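Local coordinates for glyoxalase family protein (Bacillus cereus, PDB 1SS4) that is of unknown function but belongs to the glyoxalase family, probably binds a metal ion and may act as a methylmalonyl-CoA epimerase, at residues I17-L22 with I72-F77; L97-T102 with I142-A147; D105-V110 with S130-Y135. One frame throughout, in Å; residues are numbered along the deposited sequence.

Interaction 1 of 3, residues I17-L22 with I72-F77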
loop_
_atom_site.group_PDB
_atom_site.type_symbol
_atom_site.label_atom_id
_atom_site.label_comp_id
_atom_site.label_asym_id
_atom_site.label_seq_id
_atom_site.Cartn_x
_atom_site.Cartn_y
_atom_site.Cartn_z
ATOM N N ILE A 17 5.597 -1.783 -4.277
ATOM C CA ILE A 17 5.390 -3.219 -4.468
ATOM C C ILE A 17 6.688 -3.787 -5.072
ATOM O O ILE A 17 7.247 -3.197 -5.996
ATOM C CB ILE A 17 4.225 -3.501 -5.481
ATOM C CG1 ILE A 17 2.995 -2.645 -5.145
ATOM C CG2 ILE A 17 3.858 -5.006 -5.457
ATOM C CD1 ILE A 17 1.890 -2.685 -6.220
ATOM N N VAL A 18 7.162 -4.903 -4.528
ATOM C CA VAL A 18 8.358 -5.579 -5.027
ATOM C C VAL A 18 7.828 -6.605 -6.024
ATOM O O VAL A 18 6.983 -7.422 -5.679
ATOM C CB VAL A 18 9.114 -6.283 -3.880
ATOM C CG1 VAL A 18 10.245 -7.138 -4.426
ATOM C CG2 VAL A 18 9.655 -5.247 -2.941
ATOM N N VAL A 19 8.299 -6.539 -7.266
ATOM C CA VAL A 19 7.808 -7.444 -8.283
ATOM C C VAL A 19 8.911 -8.254 -8.947
ATOM O O VAL A 19 10.103 -7.951 -8.794
ATOM C CB VAL A 19 7.006 -6.679 -9.358
ATOM C CG1 VAL A 19 5.867 -5.914 -8.694
ATOM C CG2 VAL A 19 7.914 -5.716 -10.118
ATOM N N GLU A 20 8.489 -9.298 -9.659
ATOM C CA GLU A 20 9.383 -10.202 -10.377
ATOM C C GLU A 20 9.827 -9.567 -11.700
ATOM O O GLU A 20 10.999 -9.606 -12.061
ATOM C CB GLU A 20 8.638 -11.511 -10.654
ATOM C CG GLU A 20 9.500 -12.660 -11.108
ATOM C CD GLU A 20 8.697 -13.945 -11.297
ATOM O OE1 GLU A 20 9.325 -14.960 -11.681
ATOM O OE2 GLU A 20 7.449 -13.950 -11.065
ATOM N N SER A 21 8.875 -8.983 -12.418
ATOM C CA SER A 21 9.143 -8.335 -13.708
ATOM C C SER A 21 8.673 -6.886 -13.695
ATOM O O SER A 21 7.473 -6.620 -13.612
ATOM C CB SER A 21 8.415 -9.066 -14.843
ATOM O OG SER A 21 8.411 -8.283 -16.032
ATOM N N LEU A 22 9.618 -5.950 -13.775
ATOM C CA LEU A 22 9.257 -4.539 -13.791
ATOM C C LEU A 22 8.482 -4.236 -15.085
ATOM O O LEU A 22 7.459 -3.533 -15.072
ATOM C CB LEU A 22 10.517 -3.671 -13.686
ATOM C CG LEU A 22 10.324 -2.280 -13.081
ATOM C CD1 LEU A 22 9.674 -2.407 -11.694
ATOM C CD2 LEU A 22 11.668 -1.565 -12.978
ATOM N N ILE A 72 2.505 4.691 -7.121
ATOM C CA ILE A 72 2.837 3.301 -6.849
ATOM C C ILE A 72 4.285 3.131 -7.296
ATOM O O ILE A 72 4.630 3.366 -8.457
ATOM C CB ILE A 72 1.958 2.329 -7.632
ATOM C CG1 ILE A 72 0.532 2.408 -7.120
ATOM C CG2 ILE A 72 2.517 0.899 -7.530
ATOM C CD1 ILE A 72 -0.499 1.812 -8.097
ATOM N N GLU A 73 5.138 2.745 -6.359
ATOM C CA GLU A 73 6.542 2.526 -6.674
ATOM C C GLU A 73 6.730 1.037 -6.887
ATOM O O GLU A 73 6.398 0.233 -6.011
ATOM C CB GLU A 73 7.438 2.984 -5.519
ATOM C CG GLU A 73 8.925 2.891 -5.832
ATOM C CD GLU A 73 9.813 3.421 -4.698
ATOM O OE1 GLU A 73 9.579 4.551 -4.213
ATOM O OE2 GLU A 73 10.751 2.715 -4.292
ATOM N N LEU A 74 7.271 0.677 -8.041
ATOM C CA LEU A 74 7.522 -0.715 -8.368
ATOM C C LEU A 74 9.026 -0.952 -8.264
ATOM O O LEU A 74 9.828 -0.165 -8.791
ATOM C CB LEU A 74 7.000 -1.013 -9.784
ATOM C CG LEU A 74 5.504 -0.740 -9.989
ATOM C CD1 LEU A 74 5.146 -0.829 -11.468
ATOM C CD2 LEU A 74 4.654 -1.744 -9.177
ATOM N N SER A 75 9.406 -2.012 -7.548
ATOM C CA SER A 75 10.809 -2.366 -7.355
ATOM C C SER A 75 11.094 -3.809 -7.761
ATOM O O SER A 75 10.277 -4.705 -7.533
ATOM C CB SER A 75 11.215 -2.200 -5.884
ATOM O OG SER A 75 11.298 -0.833 -5.535
ATOM N N ARG A 76 12.261 -4.014 -8.357
ATOM C CA ARG A 76 12.725 -5.338 -8.762
ATOM C C ARG A 76 14.156 -5.485 -8.241
ATOM O O ARG A 76 15.031 -4.678 -8.572
ATOM C CB ARG A 76 12.730 -5.478 -10.284
ATOM C CG ARG A 76 13.226 -6.836 -10.748
ATOM C CD ARG A 76 13.165 -6.943 -12.265
ATOM N NE ARG A 76 14.078 -6.015 -12.935
ATOM C CZ ARG A 76 15.375 -6.246 -13.122
ATOM N NH1 ARG A 76 15.924 -7.378 -12.688
ATOM N NH2 ARG A 76 16.123 -5.352 -13.755
ATOM N N PHE A 77 14.385 -6.503 -7.416
ATOM C CA PHE A 77 15.707 -6.749 -6.853
ATOM C C PHE A 77 16.609 -7.520 -7.823
ATOM O O PHE A 77 16.202 -8.535 -8.352
ATOM C CB PHE A 77 15.585 -7.560 -5.557
ATOM C CG PHE A 77 15.285 -6.727 -4.333
ATOM C CD1 PHE A 77 16.318 -6.136 -3.608
ATOM C CD2 PHE A 77 13.971 -6.506 -3.923
ATOM C CE1 PHE A 77 16.044 -5.326 -2.489
ATOM C CE2 PHE A 77 13.689 -5.707 -2.818
ATOM C CZ PHE A 77 14.725 -5.112 -2.095
HETATM O O HOH W 1 12.355 -8.371 -7.086
#
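Leu74 packs against both Ile17 and Leu22. Its CD2 lies 4.1 Å from Ile17 CB, the two side chains running next to each other in the same direction, and Leu22 crosses at a slant to place its CD1 3.6 Å from Leu74 CB. With CG anti to its backbone N (chi1 -154°), Leu22 bridges from the first turn of helix 22-32 to the strand, a task suited to a long branched apolar residue. On the face of the sheet that carries Val18 and Ser75, Val18 CG1 touches the rim of the Phe77 ring at CD2, 3.8 Å away and in the ring plane.

Between the two faces, the parallel strands are joined by backbone bonds: Ile17 N to Glu73 O (2.8 Å), Ser75 N to Ile17 O, and Val19 N to Ser75 O (2.7 Å). They are the first and fourth strands of a beta-alpha-beta-beta-beta module of the vicinal oxygen chelate fold, neighbours in the sheet although far apart in sequence. A water donates to Val19 O and accepts from Phe77 N, carrying the link one step further.

Arg76 follows the turn at Glu20, its CD 3.4 Å from Glu20 O. A bend at chi3 (65°) turns NE aside, and Leu22 CB sits at the edge of the guanidinium, which forms a salt bridge with Glu59. Farther out, Ser21 OG caps the helix at Asn24 N, Glu20 pairs with Arg87, and Ile17 and Val18 continue the sheet antiparallel into the second subunit.

Interaction 2 of 3, residues L97-T102 with I142-A147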
loop_
_atom_site.group_PDB
_atom_site.type_symbol
_atom_site.label_atom_id
_atom_site.label_comp_id
_atom_site.label_asym_id
_atom_site.label_seq_id
_atom_site.Cartn_x
_atom_site.Cartn_y
_atom_site.Cartn_z
ATOM N N LEU A 97 -2.755 -5.518 2.242
ATOM C CA LEU A 97 -3.710 -6.336 1.494
ATOM C C LEU A 97 -3.889 -5.937 0.037
ATOM O O LEU A 97 -3.622 -6.726 -0.891
ATOM C CB LEU A 97 -5.083 -6.292 2.190
ATOM C CG LEU A 97 -6.198 -7.098 1.520
ATOM C CD1 LEU A 97 -5.828 -8.554 1.499
ATOM C CD2 LEU A 97 -7.540 -6.905 2.271
ATOM N N ARG A 98 -4.359 -4.720 -0.176
ATOM C CA ARG A 98 -4.571 -4.292 -1.546
ATOM C C ARG A 98 -4.740 -2.796 -1.641
ATOM O O ARG A 98 -5.114 -2.146 -0.669
ATOM C CB ARG A 98 -5.846 -4.956 -2.083
ATOM C CG ARG A 98 -7.107 -4.631 -1.230
ATOM C CD ARG A 98 -7.990 -3.623 -1.936
ATOM N NE ARG A 98 -9.073 -3.079 -1.113
ATOM C CZ ARG A 98 -8.971 -1.967 -0.395
ATOM N NH1 ARG A 98 -7.828 -1.287 -0.382
ATOM N NH2 ARG A 98 -10.022 -1.493 0.255
ATOM N N VAL A 99 -4.450 -2.262 -2.821
ATOM C CA VAL A 99 -4.713 -0.860 -3.077
ATOM C C VAL A 99 -6.042 -0.900 -3.857
ATOM O O VAL A 99 -6.275 -1.815 -4.658
ATOM C CB VAL A 99 -3.608 -0.175 -3.922
ATOM C CG1 VAL A 99 -2.277 -0.202 -3.145
ATOM C CG2 VAL A 99 -3.422 -0.864 -5.243
HETATM N N MSE A 100 -6.919 0.066 -3.576
HETATM C CA MSE A 100 -8.240 0.180 -4.207
HETATM C C MSE A 100 -8.261 1.372 -5.170
HETATM O O MSE A 100 -7.873 2.479 -4.800
HETATM C CB MSE A 100 -9.305 0.374 -3.115
HETATM C CG MSE A 100 -10.686 0.831 -3.590
HETATM SE SE MSE A 100 -11.625 -0.565 -4.508
HETATM C CE MSE A 100 -12.077 -1.724 -3.040
ATOM N N PHE A 101 -8.700 1.139 -6.400
ATOM C CA PHE A 101 -8.776 2.199 -7.411
ATOM C C PHE A 101 -10.241 2.451 -7.811
ATOM O O PHE A 101 -11.022 1.509 -7.941
ATOM C CB PHE A 101 -8.025 1.784 -8.684
ATOM C CG PHE A 101 -6.554 1.551 -8.487
ATOM C CD1 PHE A 101 -5.681 2.625 -8.321
ATOM C CD2 PHE A 101 -6.031 0.261 -8.529
ATOM C CE1 PHE A 101 -4.300 2.425 -8.205
ATOM C CE2 PHE A 101 -4.648 0.048 -8.415
ATOM C CZ PHE A 101 -3.781 1.140 -8.253
ATOM N N THR A 102 -10.616 3.715 -8.000
ATOM C CA THR A 102 -11.975 4.001 -8.471
ATOM C C THR A 102 -11.786 4.286 -9.953
ATOM O O THR A 102 -10.944 5.097 -10.318
ATOM C CB THR A 102 -12.589 5.248 -7.826
ATOM O OG1 THR A 102 -12.749 5.028 -6.421
ATOM C CG2 THR A 102 -13.981 5.543 -8.448
ATOM N N ILE A 142 -0.893 -10.182 -7.872
ATOM C CA ILE A 142 -1.040 -9.108 -6.891
ATOM C C ILE A 142 -2.487 -8.624 -6.751
ATOM O O ILE A 142 -3.154 -8.286 -7.731
ATOM C CB ILE A 142 -0.080 -7.946 -7.249
ATOM C CG1 ILE A 142 1.364 -8.448 -7.080
ATOM C CG2 ILE A 142 -0.330 -6.713 -6.348
ATOM C CD1 ILE A 142 2.424 -7.555 -7.686
ATOM N N LEU A 143 -2.962 -8.589 -5.513
ATOM C CA LEU A 143 -4.330 -8.180 -5.216
ATOM C C LEU A 143 -4.588 -6.679 -5.360
ATOM O O LEU A 143 -3.907 -5.850 -4.742
ATOM C CB LEU A 143 -4.706 -8.623 -3.803
ATOM C CG LEU A 143 -6.188 -8.524 -3.428
ATOM C CD1 LEU A 143 -6.974 -9.529 -4.262
ATOM C CD2 LEU A 143 -6.360 -8.825 -1.923
ATOM N N ILE A 144 -5.594 -6.355 -6.175
ATOM C CA ILE A 144 -6.022 -4.982 -6.431
ATOM C C ILE A 144 -7.532 -4.916 -6.251
ATOM O O ILE A 144 -8.226 -5.890 -6.466
ATOM C CB ILE A 144 -5.731 -4.573 -7.881
ATOM C CG1 ILE A 144 -4.249 -4.759 -8.193
ATOM C CG2 ILE A 144 -6.141 -3.158 -8.099
ATOM C CD1 ILE A 144 -3.351 -3.868 -7.379
ATOM N N GLY A 145 -8.023 -3.754 -5.849
ATOM C CA GLY A 145 -9.441 -3.548 -5.690
ATOM C C GLY A 145 -9.850 -2.530 -6.755
ATOM O O GLY A 145 -9.094 -1.619 -7.089
ATOM N N LEU A 146 -11.039 -2.706 -7.307
ATOM C CA LEU A 146 -11.561 -1.786 -8.320
ATOM C C LEU A 146 -12.961 -1.385 -7.920
ATOM O O LEU A 146 -13.711 -2.199 -7.408
ATOM C CB LEU A 146 -11.618 -2.454 -9.687
ATOM C CG LEU A 146 -10.349 -2.931 -10.377
ATOM C CD1 LEU A 146 -10.740 -3.634 -11.671
ATOM C CD2 LEU A 146 -9.442 -1.765 -10.657
ATOM N N ALA A 147 -13.306 -0.124 -8.137
ATOM C CA ALA A 147 -14.649 0.355 -7.831
ATOM C C ALA A 147 -15.096 1.408 -8.836
ATOM O O ALA A 147 -14.278 2.127 -9.404
ATOM C CB ALA A 147 -14.696 0.957 -6.454
#
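Phe101 turns the edge of its ring to Ile144, whose CG2 lies in the ring plane 3.4 Å from Phe101 CD2, the two side chains crossing at a slant. From the same face of the sheet Val99 lies alongside Ile144, pointing the same way, with its CG2 3.7 Å from Ile144 CD1. These bulky apolar groups suit a face covered by helix 22-32, where Phe28 and Phe29 meet Ile144, and Phe29 and Ile32 meet Phe101.

The face of Met100 and Ala147 is organised around a residue without a side chain. In Met100, a selenomethionine, chi2 (72°) sets SE over the backbone of Gly145, 3.5 Å from its C, and the further bend at chi3 turns CE. A CB on Gly145 would collide with Met100 CE and crowd Arg98 CD, which suits glycine to the place beside this methionine side chain; Ala147 presents just its CB to the SE atom, at 3.9 Å. Met100 CB lies over one face of the Arg98 guanidinium, 3.5 Å above its centre; Arg98 NH1 bonds Asn14 of the second subunit.

Strands 95-103 and 143-149 are the parallel first and fourth strands of the second beta-alpha-beta-beta-beta module of this glyoxalase fold. Phe101 takes part twice in the ladder: its N donates to Gly145 O at 2.9 Å from well above the carbonyl plane (43° out of it), and its O accepts from Ala147 N at 2.8 Å in a bond bent to 139° at the hydrogen.

Where strand 143-149 begins, Leu143 crosses Leu97 at a slant, and the methyls Leu97 CD1 and Leu143 CD2 are only 3.5 Å apart, a tight fit. Tyr96 OH of the second subunit bonds both Leu143 O and Val99 N there, and residues 98-102 form an antiparallel ladder with that subunit.

Interaction 3 of 3, residues D105-V110 with S130-Y135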
loop_
_atom_site.group_PDB
_atom_site.type_symbol
_atom_site.label_atom_id
_atom_site.label_comp_id
_atom_site.label_asym_id
_atom_site.label_seq_id
_atom_site.Cartn_x
_atom_site.Cartn_y
_atom_site.Cartn_z
ATOM N N ASP A 105 -15.502 2.977 -15.625
ATOM C CA ASP A 105 -16.361 1.839 -15.919
ATOM C C ASP A 105 -15.679 0.550 -15.504
ATOM O O ASP A 105 -14.750 0.087 -16.165
ATOM C CB ASP A 105 -16.685 1.761 -17.406
ATOM C CG ASP A 105 -17.443 0.494 -17.753
ATOM O OD1 ASP A 105 -18.608 0.353 -17.328
ATOM O OD2 ASP A 105 -16.865 -0.375 -18.427
ATOM N N ILE A 106 -16.164 -0.037 -14.420
ATOM C CA ILE A 106 -15.568 -1.249 -13.891
ATOM C C ILE A 106 -15.716 -2.461 -14.810
ATOM O O ILE A 106 -14.819 -3.303 -14.887
ATOM C CB ILE A 106 -16.133 -1.541 -12.476
ATOM C CG1 ILE A 106 -15.361 -2.684 -11.820
ATOM C CG2 ILE A 106 -17.628 -1.835 -12.557
ATOM C CD1 ILE A 106 -15.792 -2.930 -10.390
ATOM N N ASP A 107 -16.830 -2.559 -15.531
ATOM C CA ASP A 107 -16.988 -3.699 -16.427
ATOM C C ASP A 107 -15.939 -3.696 -17.543
ATOM O O ASP A 107 -15.333 -4.726 -17.832
ATOM C CB ASP A 107 -18.404 -3.737 -17.023
ATOM C CG ASP A 107 -19.464 -4.126 -15.997
ATOM O OD1 ASP A 107 -19.205 -4.999 -15.139
ATOM O OD2 ASP A 107 -20.581 -3.570 -16.064
ATOM N N GLU A 108 -15.707 -2.545 -18.164
ATOM C CA GLU A 108 -14.708 -2.464 -19.221
ATOM C C GLU A 108 -13.335 -2.806 -18.630
ATOM O O GLU A 108 -12.560 -3.564 -19.220
ATOM C CB GLU A 108 -14.686 -1.055 -19.820
ATOM C CG GLU A 108 -13.920 -0.899 -21.128
ATOM C CD GLU A 108 -12.414 -1.030 -20.972
ATOM O OE1 GLU A 108 -11.845 -0.369 -20.072
ATOM O OE2 GLU A 108 -11.794 -1.784 -21.758
HETATM N N MSE A 109 -13.044 -2.262 -17.452
HETATM C CA MSE A 109 -11.755 -2.513 -16.804
HETATM C C MSE A 109 -11.579 -3.988 -16.452
HETATM O O MSE A 109 -10.500 -4.554 -16.645
HETATM C CB MSE A 109 -11.615 -1.658 -15.540
HETATM C CG MSE A 109 -10.235 -1.748 -14.892
HETATM SE SE MSE A 109 -8.789 -1.198 -16.065
HETATM C CE MSE A 109 -8.949 0.709 -15.818
ATOM N N VAL A 110 -12.633 -4.612 -15.932
ATOM C CA VAL A 110 -12.550 -6.027 -15.579
ATOM C C VAL A 110 -12.395 -6.848 -16.855
ATOM O O VAL A 110 -11.565 -7.756 -16.927
ATOM C CB VAL A 110 -13.815 -6.514 -14.812
ATOM C CG1 VAL A 110 -13.779 -8.031 -14.662
ATOM C CG2 VAL A 110 -13.873 -5.868 -13.435
ATOM N N SER A 130 -24.516 3.169 -4.282
ATOM C CA SER A 130 -23.358 4.045 -4.390
ATOM C C SER A 130 -22.137 3.471 -5.111
ATOM O O SER A 130 -21.432 4.195 -5.810
ATOM C CB SER A 130 -22.947 4.520 -2.992
ATOM O OG SER A 130 -22.818 3.429 -2.098
ATOM N N TYR A 131 -21.895 2.176 -4.957
ATOM C CA TYR A 131 -20.727 1.549 -5.566
ATOM C C TYR A 131 -20.967 0.194 -6.189
ATOM O O TYR A 131 -21.943 -0.486 -5.905
ATOM C CB TYR A 131 -19.625 1.333 -4.521
ATOM C CG TYR A 131 -18.870 2.553 -4.084
ATOM C CD1 TYR A 131 -18.041 3.242 -4.976
ATOM C CD2 TYR A 131 -18.949 3.004 -2.768
ATOM C CE1 TYR A 131 -17.309 4.351 -4.564
ATOM C CE2 TYR A 131 -18.221 4.115 -2.346
ATOM C CZ TYR A 131 -17.402 4.784 -3.251
ATOM O OH TYR A 131 -16.683 5.885 -2.844
ATOM N N ARG A 132 -20.025 -0.181 -7.038
ATOM C CA ARG A 132 -19.984 -1.483 -7.676
ATOM C C ARG A 132 -18.487 -1.733 -7.524
ATOM O O ARG A 132 -17.682 -0.848 -7.819
ATOM C CB ARG A 132 -20.381 -1.415 -9.151
ATOM C CG ARG A 132 -21.901 -1.430 -9.393
ATOM C CD ARG A 132 -22.229 -1.626 -10.873
ATOM N NE ARG A 132 -21.862 -2.962 -11.338
ATOM C CZ ARG A 132 -21.381 -3.225 -12.547
ATOM N NH1 ARG A 132 -21.213 -2.239 -13.420
ATOM N NH2 ARG A 132 -21.045 -4.465 -12.878
ATOM N N LEU A 133 -18.107 -2.908 -7.036
ATOM C CA LEU A 133 -16.687 -3.180 -6.851
ATOM C C LEU A 133 -16.323 -4.656 -6.892
ATOM O O LEU A 133 -17.185 -5.527 -6.792
ATOM C CB LEU A 133 -16.214 -2.591 -5.519
ATOM C CG LEU A 133 -16.646 -3.355 -4.269
ATOM C CD1 LEU A 133 -15.828 -2.874 -3.078
ATOM C CD2 LEU A 133 -18.145 -3.170 -4.025
ATOM N N CYS A 134 -15.025 -4.917 -7.032
ATOM C CA CYS A 134 -14.510 -6.269 -7.080
ATOM C C CYS A 134 -13.033 -6.288 -6.698
ATOM O O CYS A 134 -12.394 -5.236 -6.570
ATOM C CB CYS A 134 -14.653 -6.847 -8.487
ATOM S SG CYS A 134 -13.623 -6.015 -9.717
ATOM N N TYR A 135 -12.519 -7.496 -6.515
ATOM C CA TYR A 135 -11.109 -7.724 -6.215
ATOM C C TYR A 135 -10.594 -8.485 -7.417
ATOM O O TYR A 135 -11.261 -9.381 -7.931
ATOM C CB TYR A 135 -10.916 -8.598 -4.975
ATOM C CG TYR A 135 -10.899 -7.872 -3.650
ATOM C CD1 TYR A 135 -10.502 -8.538 -2.484
ATOM C CD2 TYR A 135 -11.293 -6.543 -3.548
ATOM C CE1 TYR A 135 -10.499 -7.893 -1.257
ATOM C CE2 TYR A 135 -11.302 -5.894 -2.328
ATOM C CZ TYR A 135 -10.903 -6.578 -1.185
ATOM O OH TYR A 135 -10.947 -5.938 0.025
HETATM O O HOH W 2 -19.622 -0.762 -15.315
#
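Ile106 fills the close-packed side of this contact, its CD1 lying 3.7 Å from Leu133 CA and 3.8 Å from Cys134 SG. CG1 is anti to the backbone N (chi1 -171°) and the extended chi2 carries CD1 on to the strand backbone; a branched apolar residue suits the place, because CG2 can serve the arginine while CD1 reaches the strand. One turn later Val110 adds its CG2, 3.7 Å from Cys134 SG, so that the sulfur is touched by two methyls of the helix. Cysteine is small enough to sit beneath them and apolar enough to suit the company; Leu120 of the adjoining strand also touches it.

The other side is polar and partly exposed. There Arg132 forms an end-on salt bridge with Asp107, with NH2 donating to OD1 and NH1 to OD2, both at 3.0 Å. The two side chains cross at about a right angle and their planes are 51° apart, hence the grip is twisted: OD1 is met on its syn side, whereas NH1 reaches OD2 from above the carboxylate plane. Ile106 CG2 joins the two regions by covering one face of the guanidinium, 3.7 Å above its plane and offset toward the rim.

This is a helix lying on a sheet, as the helix of each beta-alpha-beta-beta-beta module does in the glyoxalase fold. The axes of segments 106-110 and 131-135 run 16° from parallel and approach to 9.9 Å.

Asp105 occupies the N-cap position of the helix, while Ile106 N donates to Glu148 OE2, on the neighbouring strand 143-149. A water makes weak bonds with Asp107 N and Arg132 NH1 on this polar side. The strand's opposite face carries Leu133, whose CB points away from the helix and whose side chain packs on Trp46 of the second subunit.

Overall arrangement
From the N terminus, interaction 1 comes first: it closes a loop of 49 residues and brings the ends of the first module together in one sheet. It is complete before interaction 2 opens, and interaction 2 does the same for the second module across 39 residues. Interaction 3 is nested inside that second loop, fastening helix 106-115 to strand 131-137, which neighbours strand 143-149 in the sheet; Leu146 N lies 3.0 Å from Cys134 O there. The two modules meet where Ile72 CD1 touches Phe101 CZ and Ile142 packs on Ile17 and Val19. Interactions 1 and 3 lie on opposite sides of the chain's centre, about 25 Å apart between centres.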